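Local coordinates for protein Hcp1 family type VI secretion system effector (Yersinia pestis, PDB 3V4H) that probably serves in the type VI secretion system as an Hcp-family protein, whose relatives assemble into hexameric rings that form the secretion tube, at residues Leu52-Asp57 / Leu121-Thr126; Pro91-Tyr96 / Pro145-Arg150. All coordinates share one frame; numbering follows the deposited sequence.

Interaction 1 of 2, residues Leu52-Asp57 / Leu121-Thr126; sequences LAWNWD and LTIKFT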
ATOM      1  N   LEU A  52     -13.646   5.919 -19.640  1.00 42.51           N
ATOM      2  CA  LEU A  52     -13.792   4.987 -18.521  1.00 42.27           C
ATOM      3  C   LEU A  52     -13.502   5.676 -17.203  1.00 40.78           C
ATOM      4  O   LEU A  52     -14.044   5.311 -16.188  1.00 36.89           O
ATOM      5  CB  LEU A  52     -12.772   3.837 -18.730  1.00 45.64           C
ATOM      6  CG  LEU A  52     -12.942   2.969 -20.006  1.00 47.31           C
ATOM      7  CD1 LEU A  52     -11.871   1.876 -20.107  1.00 44.38           C
ATOM      8  CD2 LEU A  52     -14.340   2.366 -20.059  1.00 50.76           C
ATOM      9  N   ALA A  53     -12.633   6.691 -17.182  1.00 36.01           N
ATOM     10  CA  ALA A  53     -12.299   7.320 -15.906  1.00 37.52           C
ATOM     11  C   ALA A  53     -11.537   8.591 -16.255  1.00 37.95           C
ATOM     12  O   ALA A  53     -11.098   8.705 -17.414  1.00 37.15           O
ATOM     13  CB  ALA A  53     -11.378   6.362 -15.070  1.00 38.32           C
ATOM     14  N   TRP A  54     -11.497   9.533 -15.331  1.00 38.61           N
ATOM     15  CA  TRP A  54     -10.819  10.818 -15.544  1.00 40.77           C
ATOM     16  C   TRP A  54     -10.478  11.511 -14.281  1.00 40.94           C
ATOM     17  O   TRP A  54     -11.029  11.227 -13.240  1.00 38.55           O
ATOM     18  CB  TRP A  54     -11.688  11.767 -16.407  1.00 40.93           C
ATOM     19  CG  TRP A  54     -12.961  12.182 -15.737  1.00 41.45           C
ATOM     20  CD1 TRP A  54     -14.099  11.414 -15.534  1.00 40.78           C
ATOM     21  CD2 TRP A  54     -13.271  13.474 -15.133  1.00 40.38           C
ATOM     22  NE1 TRP A  54     -15.039  12.129 -14.868  1.00 42.00           N
ATOM     23  CE2 TRP A  54     -14.611  13.370 -14.607  1.00 42.60           C
ATOM     24  CE3 TRP A  54     -12.600  14.661 -15.007  1.00 46.90           C
ATOM     25  CZ2 TRP A  54     -15.237  14.439 -13.958  1.00 45.11           C
ATOM     26  CZ3 TRP A  54     -13.236  15.741 -14.362  1.00 45.41           C
ATOM     27  CH2 TRP A  54     -14.508  15.637 -13.870  1.00 42.80           C
ATOM     28  N   ASN A  55      -9.588  12.503 -14.352  1.00 39.85           N
ATOM     29  CA  ASN A  55      -9.359  13.304 -13.212  1.00 41.79           C
ATOM     30  C   ASN A  55      -8.602  14.550 -13.647  1.00 43.98           C
ATOM     31  O   ASN A  55      -8.130  14.583 -14.766  1.00 42.34           O
ATOM     32  CB  ASN A  55      -8.620  12.535 -12.119  1.00 45.90           C
ATOM     33  CG  ASN A  55      -7.258  12.069 -12.576  1.00 51.80           C
ATOM     34  OD1 ASN A  55      -6.333  12.868 -12.722  1.00 56.77           O
ATOM     35  ND2 ASN A  55      -7.135  10.782 -12.812  1.00 59.26           N
ATOM     36  N   TRP A  56      -8.655  15.578 -12.804  1.00 43.14           N
ATOM     37  CA  TRP A  56      -8.110  16.899 -13.092  1.00 47.87           C
ATOM     38  C   TRP A  56      -8.092  17.670 -11.815  1.00 49.21           C
ATOM     39  O   TRP A  56      -9.032  17.566 -10.995  1.00 48.54           O
ATOM     40  CB  TRP A  56      -9.033  17.639 -14.074  1.00 50.45           C
ATOM     41  CG  TRP A  56      -8.411  18.909 -14.521  1.00 48.85           C
ATOM     42  CD1 TRP A  56      -7.102  19.096 -14.913  1.00 52.77           C
ATOM     43  CD2 TRP A  56      -9.023  20.243 -14.582  1.00 54.50           C
ATOM     44  NE1 TRP A  56      -6.870  20.412 -15.226  1.00 53.84           N
ATOM     45  CE2 TRP A  56      -7.983  21.151 -15.028  1.00 55.16           C
ATOM     46  CE3 TRP A  56     -10.281  20.745 -14.325  1.00 58.52           C
ATOM     47  CZ2 TRP A  56      -8.216  22.512 -15.216  1.00 59.50           C
ATOM     48  CZ3 TRP A  56     -10.507  22.122 -14.494  1.00 58.07           C
ATOM     49  CH2 TRP A  56      -9.496  22.978 -14.951  1.00 62.72           C
ATOM     50  N   ASP A  57      -7.035  18.415 -11.569  1.00 54.54           N
ATOM     51  CA  ASP A  57      -7.051  19.298 -10.397  1.00 57.52           C
ATOM     52  C   ASP A  57      -6.322  20.594 -10.536  1.00 58.02           C
ATOM     53  O   ASP A  57      -5.508  20.775 -11.390  1.00 55.59           O
ATOM     54  CB  ASP A  57      -6.540  18.611  -9.164  1.00 63.26           C
ATOM     55  CG  ASP A  57      -5.161  18.170  -9.310  1.00 65.90           C
ATOM     56  OD1 ASP A  57      -4.662  18.351 -10.417  1.00 62.22           O
ATOM     57  OD2 ASP A  57      -4.614  17.622  -8.314  1.00 67.03           O
ATOM     58  N   LEU A 121     -22.590  18.043 -17.420  1.00 42.47           N
ATOM     59  CA  LEU A 121     -21.296  18.727 -17.295  1.00 41.83           C
ATOM     60  C   LEU A 121     -20.513  18.637 -18.592  1.00 42.49           C
ATOM     61  O   LEU A 121     -20.331  17.546 -19.179  1.00 45.28           O
ATOM     62  CB  LEU A 121     -20.485  18.109 -16.159  1.00 44.46           C
ATOM     63  CG  LEU A 121     -19.036  18.591 -16.018  1.00 46.62           C
ATOM     64  CD1 LEU A 121     -19.034  19.961 -15.394  1.00 52.14           C
ATOM     65  CD2 LEU A 121     -18.147  17.637 -15.225  1.00 46.44           C
ATOM     66  N   THR A 122     -20.054  19.772 -19.069  1.00 45.79           N
ATOM     67  CA  THR A 122     -19.234  19.796 -20.255  1.00 44.47           C
ATOM     68  C   THR A 122     -18.006  20.609 -19.958  1.00 46.89           C
ATOM     69  O   THR A 122     -18.070  21.690 -19.345  1.00 49.10           O
ATOM     70  CB  THR A 122     -20.004  20.312 -21.481  1.00 47.20           C
ATOM     71  OG1 THR A 122     -20.239  21.698 -21.327  1.00 59.98           O
ATOM     72  CG2 THR A 122     -21.345  19.625 -21.643  1.00 44.20           C
ATOM     73  N   ILE A 123     -16.856  20.087 -20.343  1.00 47.40           N
ATOM     74  CA  ILE A 123     -15.618  20.852 -20.225  1.00 47.03           C
ATOM     75  C   ILE A 123     -15.019  20.895 -21.610  1.00 49.26           C
ATOM     76  O   ILE A 123     -14.849  19.859 -22.264  1.00 51.15           O
ATOM     77  CB  ILE A 123     -14.579  20.227 -19.265  1.00 45.46           C
ATOM     78  CG1 ILE A 123     -15.201  19.948 -17.911  1.00 44.90           C
ATOM     79  CG2 ILE A 123     -13.407  21.205 -19.065  1.00 44.81           C
ATOM     80  CD1 ILE A 123     -14.366  19.096 -16.957  1.00 44.17           C
ATOM     81  N   LYS A 124     -14.735  22.103 -22.079  1.00 53.44           N
ATOM     82  CA  LYS A 124     -14.196  22.276 -23.383  1.00 55.21           C
ATOM     83  C   LYS A 124     -12.809  22.844 -23.164  1.00 57.76           C
ATOM     84  O   LYS A 124     -12.649  23.725 -22.343  1.00 52.82           O
ATOM     85  CB  LYS A 124     -15.050  23.260 -24.163  1.00 61.58           C
ATOM     86  CG  LYS A 124     -16.533  22.892 -24.268  1.00 63.65           C
ATOM     87  CD  LYS A 124     -17.289  23.993 -25.024  1.00 71.10           C
ATOM     88  CE  LYS A 124     -18.807  23.877 -24.915  1.00 72.83           C
ATOM     89  NZ  LYS A 124     -19.307  22.470 -24.896  1.00 70.50           N
ATOM     90  N   PHE A 125     -11.816  22.299 -23.859  1.00 58.93           N
ATOM     91  CA  PHE A 125     -10.447  22.760 -23.757  1.00 59.20           C
ATOM     92  C   PHE A 125      -9.985  23.270 -25.117  1.00 61.81           C
ATOM     93  O   PHE A 125     -10.435  22.769 -26.158  1.00 63.29           O
ATOM     94  CB  PHE A 125      -9.505  21.635 -23.287  1.00 56.71           C
ATOM     95  CG  PHE A 125     -10.055  20.783 -22.190  1.00 54.73           C
ATOM     96  CD1 PHE A 125      -9.639  20.945 -20.874  1.00 55.49           C
ATOM     97  CD2 PHE A 125     -10.939  19.753 -22.477  1.00 53.04           C
ATOM     98  CE1 PHE A 125     -10.116  20.123 -19.873  1.00 51.13           C
ATOM     99  CE2 PHE A 125     -11.429  18.933 -21.471  1.00 52.64           C
ATOM    100  CZ  PHE A 125     -11.015  19.119 -20.164  1.00 50.77           C
ATOM    101  N   THR A 126      -9.088  24.260 -25.087  1.00 59.30           N
ATOM    102  CA  THR A 126      -8.516  24.862 -26.269  1.00 64.07           C
ATOM    103  C   THR A 126      -7.010  24.724 -26.329  1.00 64.87           C
ATOM    104  O   THR A 126      -6.336  24.865 -25.310  1.00 62.56           O
ATOM    105  CB  THR A 126      -8.814  26.355 -26.290  1.00 64.74           C
ATOM    106  OG1 THR A 126     -10.210  26.500 -26.447  1.00 66.73           O
ATOM    107  CG2 THR A 126      -8.105  27.065 -27.457  1.00 69.39           C
TER

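Interaction 2 of 2, residues Pro91-Tyr96 / Pro145-Arg150; sequences PNLLSY and PREEIR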
ATOM      1  N   PRO A  91      -3.755   5.108 -32.021  1.00 63.20           N
ATOM      2  CA  PRO A  91      -2.514   5.421 -32.741  1.00 66.24           C
ATOM      3  C   PRO A  91      -2.357   6.916 -33.118  1.00 66.85           C
ATOM      4  O   PRO A  91      -1.224   7.411 -33.215  1.00 67.06           O
ATOM      5  CB  PRO A  91      -2.572   4.536 -33.990  1.00 67.18           C
ATOM      6  CG  PRO A  91      -3.963   4.045 -34.086  1.00 67.62           C
ATOM      7  CD  PRO A  91      -4.716   4.334 -32.821  1.00 63.87           C
ATOM      8  N   ASN A  92      -3.475   7.617 -33.331  1.00 67.97           N
ATOM      9  CA  ASN A  92      -3.448   9.058 -33.601  1.00 67.41           C
ATOM     10  C   ASN A  92      -3.038   9.803 -32.337  1.00 65.89           C
ATOM     11  O   ASN A  92      -2.243  10.737 -32.384  1.00 68.19           O
ATOM     12  CB  ASN A  92      -4.821   9.570 -34.091  1.00 68.03           C
ATOM     13  CG  ASN A  92      -5.057   9.317 -35.572  1.00 68.59           C
ATOM     14  OD1 ASN A  92      -4.131   9.196 -36.328  1.00 69.29           O
ATOM     15  ND2 ASN A  92      -6.313   9.241 -35.981  1.00 68.12           N
ATOM     16  N   LEU A  93      -3.563   9.380 -31.194  1.00 64.87           N
ATOM     17  CA  LEU A  93      -3.181   9.998 -29.925  1.00 62.80           C
ATOM     18  C   LEU A  93      -1.690   9.811 -29.697  1.00 63.38           C
ATOM     19  O   LEU A  93      -1.004  10.734 -29.301  1.00 62.28           O
ATOM     20  CB  LEU A  93      -3.978   9.411 -28.764  1.00 60.00           C
ATOM     21  CG  LEU A  93      -5.457   9.745 -28.749  1.00 61.26           C
ATOM     22  CD1 LEU A  93      -6.231   8.841 -27.766  1.00 54.70           C
ATOM     23  CD2 LEU A  93      -5.659  11.223 -28.427  1.00 59.54           C
ATOM     24  N   LEU A  94      -1.180   8.617 -29.980  1.00 66.44           N
ATOM     25  CA  LEU A  94       0.250   8.350 -29.802  1.00 67.85           C
ATOM     26  C   LEU A  94       1.117   9.224 -30.742  1.00 69.32           C
ATOM     27  O   LEU A  94       2.138   9.784 -30.310  1.00 67.40           O
ATOM     28  CB  LEU A  94       0.549   6.851 -29.992  1.00 68.21           C
ATOM     29  CG  LEU A  94       2.018   6.455 -29.974  1.00 69.60           C
ATOM     30  CD1 LEU A  94       2.687   6.990 -28.719  1.00 68.68           C
ATOM     31  CD2 LEU A  94       2.144   4.940 -30.083  1.00 72.62           C
ATOM     32  N   SER A  95       0.721   9.350 -32.011  1.00 73.68           N
ATOM     33  CA  SER A  95       1.424  10.260 -32.949  1.00 77.92           C
ATOM     34  C   SER A  95       1.478  11.710 -32.446  1.00 77.31           C
ATOM     35  O   SER A  95       2.552  12.305 -32.424  1.00 77.66           O
ATOM     36  CB  SER A  95       0.764  10.291 -34.340  1.00 80.76           C
ATOM     37  OG  SER A  95       0.701   9.011 -34.922  1.00 83.90           O
ATOM     38  N   TYR A  96       0.324  12.274 -32.071  1.00 75.00           N
ATOM     39  CA  TYR A  96       0.241  13.691 -31.662  1.00 75.99           C
ATOM     40  C   TYR A  96       1.132  13.933 -30.463  1.00 74.88           C
ATOM     41  O   TYR A  96       1.774  14.987 -30.344  1.00 80.61           O
ATOM     42  CB  TYR A  96      -1.197  14.104 -31.300  1.00 74.43           C
ATOM     43  CG  TYR A  96      -2.065  14.513 -32.481  1.00 75.71           C
ATOM     44  CD1 TYR A  96      -2.602  15.790 -32.565  1.00 76.84           C
ATOM     45  CD2 TYR A  96      -2.356  13.610 -33.504  1.00 77.14           C
ATOM     46  CE1 TYR A  96      -3.395  16.172 -33.646  1.00 78.61           C
ATOM     47  CE2 TYR A  96      -3.160  13.966 -34.569  1.00 80.01           C
ATOM     48  CZ  TYR A  96      -3.676  15.251 -34.639  1.00 79.19           C
ATOM     49  OH  TYR A  96      -4.478  15.581 -35.692  1.00 79.19           O
ATOM     50  N   PRO A 145      -7.444  -4.185 -23.469  1.00 64.83           N
ATOM     51  CA  PRO A 145      -6.468  -3.318 -22.861  1.00 56.88           C
ATOM     52  C   PRO A 145      -6.923  -1.876 -22.857  1.00 52.51           C
ATOM     53  O   PRO A 145      -7.818  -1.486 -23.598  1.00 51.14           O
ATOM     54  CB  PRO A 145      -5.257  -3.478 -23.781  1.00 60.15           C
ATOM     55  CG  PRO A 145      -5.858  -3.870 -25.084  1.00 64.16           C
ATOM     56  CD  PRO A 145      -6.881  -4.858 -24.644  1.00 65.38           C
ATOM     57  N   ARG A 146      -6.324  -1.064 -22.013  1.00 49.54           N
ATOM     58  CA  ARG A 146      -6.780   0.298 -21.931  1.00 54.39           C
ATOM     59  C   ARG A 146      -5.608   1.219 -21.896  1.00 50.91           C
ATOM     60  O   ARG A 146      -4.492   0.783 -21.745  1.00 55.14           O
ATOM     61  CB  ARG A 146      -7.635   0.490 -20.710  1.00 59.83           C
ATOM     62  CG  ARG A 146      -6.942   0.308 -19.392  1.00 64.02           C
ATOM     63  CD  ARG A 146      -7.992   0.469 -18.305  1.00 70.71           C
ATOM     64  NE  ARG A 146      -8.921  -0.659 -18.281  1.00 78.07           N
ATOM     65  CZ  ARG A 146     -10.091  -0.675 -17.633  1.00 90.37           C
ATOM     66  NH1 ARG A 146     -10.520   0.401 -16.966  1.00 89.51           N
ATOM     67  NH2 ARG A 146     -10.851  -1.775 -17.654  1.00 93.12           N
ATOM     68  N   GLU A 147      -5.886   2.497 -21.987  1.00 49.49           N
ATOM     69  CA  GLU A 147      -4.860   3.479 -22.120  1.00 49.60           C
ATOM     70  C   GLU A 147      -5.299   4.784 -21.404  1.00 48.72           C
ATOM     71  O   GLU A 147      -6.445   5.187 -21.451  1.00 48.15           O
ATOM     72  CB  GLU A 147      -4.706   3.670 -23.639  1.00 51.34           C
ATOM     73  CG  GLU A 147      -4.003   4.876 -24.130  1.00 53.68           C
ATOM     74  CD  GLU A 147      -3.884   4.846 -25.671  1.00 59.85           C
ATOM     75  OE1 GLU A 147      -3.000   4.106 -26.157  1.00 58.79           O
ATOM     76  OE2 GLU A 147      -4.685   5.539 -26.372  1.00 61.90           O
ATOM     77  N   GLU A 148      -4.382   5.361 -20.673  1.00 48.84           N
ATOM     78  CA  GLU A 148      -4.577   6.596 -20.019  1.00 52.07           C
ATOM     79  C   GLU A 148      -3.904   7.662 -20.877  1.00 54.12           C
ATOM     80  O   GLU A 148      -2.764   7.486 -21.349  1.00 56.35           O
ATOM     81  CB  GLU A 148      -3.968   6.555 -18.629  1.00 54.77           C
ATOM     82  CG  GLU A 148      -3.733   7.940 -18.070  1.00 61.19           C
ATOM     83  CD  GLU A 148      -3.170   7.945 -16.671  1.00 69.05           C
ATOM     84  OE1 GLU A 148      -2.236   8.784 -16.470  1.00 67.38           O
ATOM     85  OE2 GLU A 148      -3.669   7.136 -15.805  1.00 65.68           O
ATOM     86  N   ILE A 149      -4.615   8.775 -21.047  1.00 53.08           N
ATOM     87  CA  ILE A 149      -4.150   9.943 -21.803  1.00 52.73           C
ATOM     88  C   ILE A 149      -4.249  11.154 -20.871  1.00 53.72           C
ATOM     89  O   ILE A 149      -5.263  11.296 -20.142  1.00 47.65           O
ATOM     90  CB  ILE A 149      -4.971  10.107 -23.087  1.00 55.63           C
ATOM     91  CG1 ILE A 149      -4.569   9.007 -24.078  1.00 61.42           C
ATOM     92  CG2 ILE A 149      -4.733  11.481 -23.715  1.00 55.64           C
ATOM     93  CD1 ILE A 149      -5.728   8.451 -24.861  1.00 68.24           C
ATOM     94  N   ARG A 150      -3.140  11.894 -20.792  1.00 47.79           N
ATOM     95  CA  ARG A 150      -3.049  13.207 -20.183  1.00 53.66           C
ATOM     96  C   ARG A 150      -2.759  14.268 -21.229  1.00 51.24           C
ATOM     97  O   ARG A 150      -2.052  13.993 -22.197  1.00 54.67           O
ATOM     98  CB  ARG A 150      -1.897  13.249 -19.210  1.00 55.28           C
ATOM     99  CG  ARG A 150      -2.012  12.127 -18.224  1.00 59.76           C
ATOM    100  CD  ARG A 150      -1.149  12.322 -17.011  1.00 66.91           C
ATOM    101  NE  ARG A 150      -1.316  11.170 -16.131  1.00 75.15           N
ATOM    102  CZ  ARG A 150      -0.692  11.017 -14.973  1.00 79.60           C
ATOM    103  NH1 ARG A 150       0.154  11.946 -14.535  1.00 82.18           N
ATOM    104  NH2 ARG A 150      -0.921   9.928 -14.251  1.00 82.50           N
TER

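Interaction 1 of 2, residues Leu52-Asp57 / Leu121-Thr126
Trp54 of one sheet meets Leu121 and Ile123 of the other across the hydrophobic core of the Hcp beta-barrel. Strand 53-59 lies at the edge of the four-stranded sheet within its chain. Strand 119-126 lies inside the six-stranded sheet. Trp54, Leu121 and Ile123 all start inward, toward the opposite strand, and all three are buried.

The six-membered part of the indole does the touching. CH2 of Trp54 lies 4.4 Å from CD2 of Leu121. Its neighbour on the ring, CZ3 of Trp54, lies 4.4 Å from CD1 of Ile123. Both methyls come to the ring obliquely. Ile123 reaches it with the end of its longer branch: CG1 is anti to the carbonyl carbon (chi1 -53°), and CD1 then runs on extended (chi2 169°). Leu121 offers one of its two terminal methyls.

Trp56 and Phe125 point into the same interior but stay just beyond direct contact here. Each of them packs against the ring of Phe153, and Trp56 NE1 is satisfied by the carbonyl of Ser78. Phe108 and Leu110 of strand 103-111 also pack on Trp54.

At the edge of the sheet, residues 53-57 pair in an antiparallel ladder with a strand of the second subunit, so the sheet continues across the interface.

The two segments share purely apolar contacts, and the buried area is small, 141 Å². The link is undirected, with no polar pair between the segments. It rests on dispersion and exclusion of water, and the spacing marks a light touch rather than tight interlocking.

Interaction 2 of 2, residues Pro91-Tyr96 / Pro145-Arg150
Helix 90-99 lies over strand 146-152, and the nearest CA atoms of segments 91-96 and 145-150 are those of Leu93 and Ile149, 8.2 Å apart. Leu93 is the helix residue that carries the contact. Its side chain starts toward the strand and meets Ile149 and Glu147, which are on the same face of the strand.

Leu93 and Ile149 cross at about a right angle. Their CD1 methyls are modelled too close together, so the exact placing of both ends is doubtful. CG of Leu93 lies roughly 4.1 Å from CD1 of Ile149. Ile130 and Ile36 also pack on Leu93.

Glu147 sits two residues before Ile149 on the same face of the strand. Its CG is anti to the backbone N (chi1 163°) and the chain stays extended (chi2 177°). This carries the carboxylate up to the helix, where OE2 comes near CD1 of Leu93, at a distance that is similarly uncertain. The same oxygen is hydrogen-bonded to His84 NE2 and to Ser90 OG, at the start of the helix.

On the helix, Ser95 OG gives a hydrogen bond to Pro91 O at 3.0 Å. Ser95 N reaches that carbonyl from the opposite face of its plane. On the strand's other face, away from the helix contact, Arg150 and Glu148 form a salt bridge. It is side-on, with NE and NH2 of Arg150 both on OE1 of Glu148, NE at 2.6 Å.

The buried carboxylate of Glu147 thus has polar partners beside an apolar patch. His84, if protonated, would be expected to stabilise its negative charge. The helix is joined to the sheet by leucine-isoleucine packing and, through Ser90, by a polar link.

How the interactions relate
Both contacts use the inner face of the same four-stranded sheet, at different places along it. Strand 53-59 of interaction 1 and strand 146-152 of interaction 2 both pair with strand 76-85, which runs between them. Interaction 1 lies deep between the two sheets, with its centre about 5 Å from that of the chain. Interaction 2 packs the helix on the same face farther from the middle, its centre about 12 Å from the chain centre. The centres of the two contacts are about 16 Å apart. They touch where Leu52 CD1 packs 3.7 Å from Arg146 NH1. Both adjoin subunit interfaces: strand 53-59 pairs with the second subunit, while Leu94 packs on Trp56 of the third subunit.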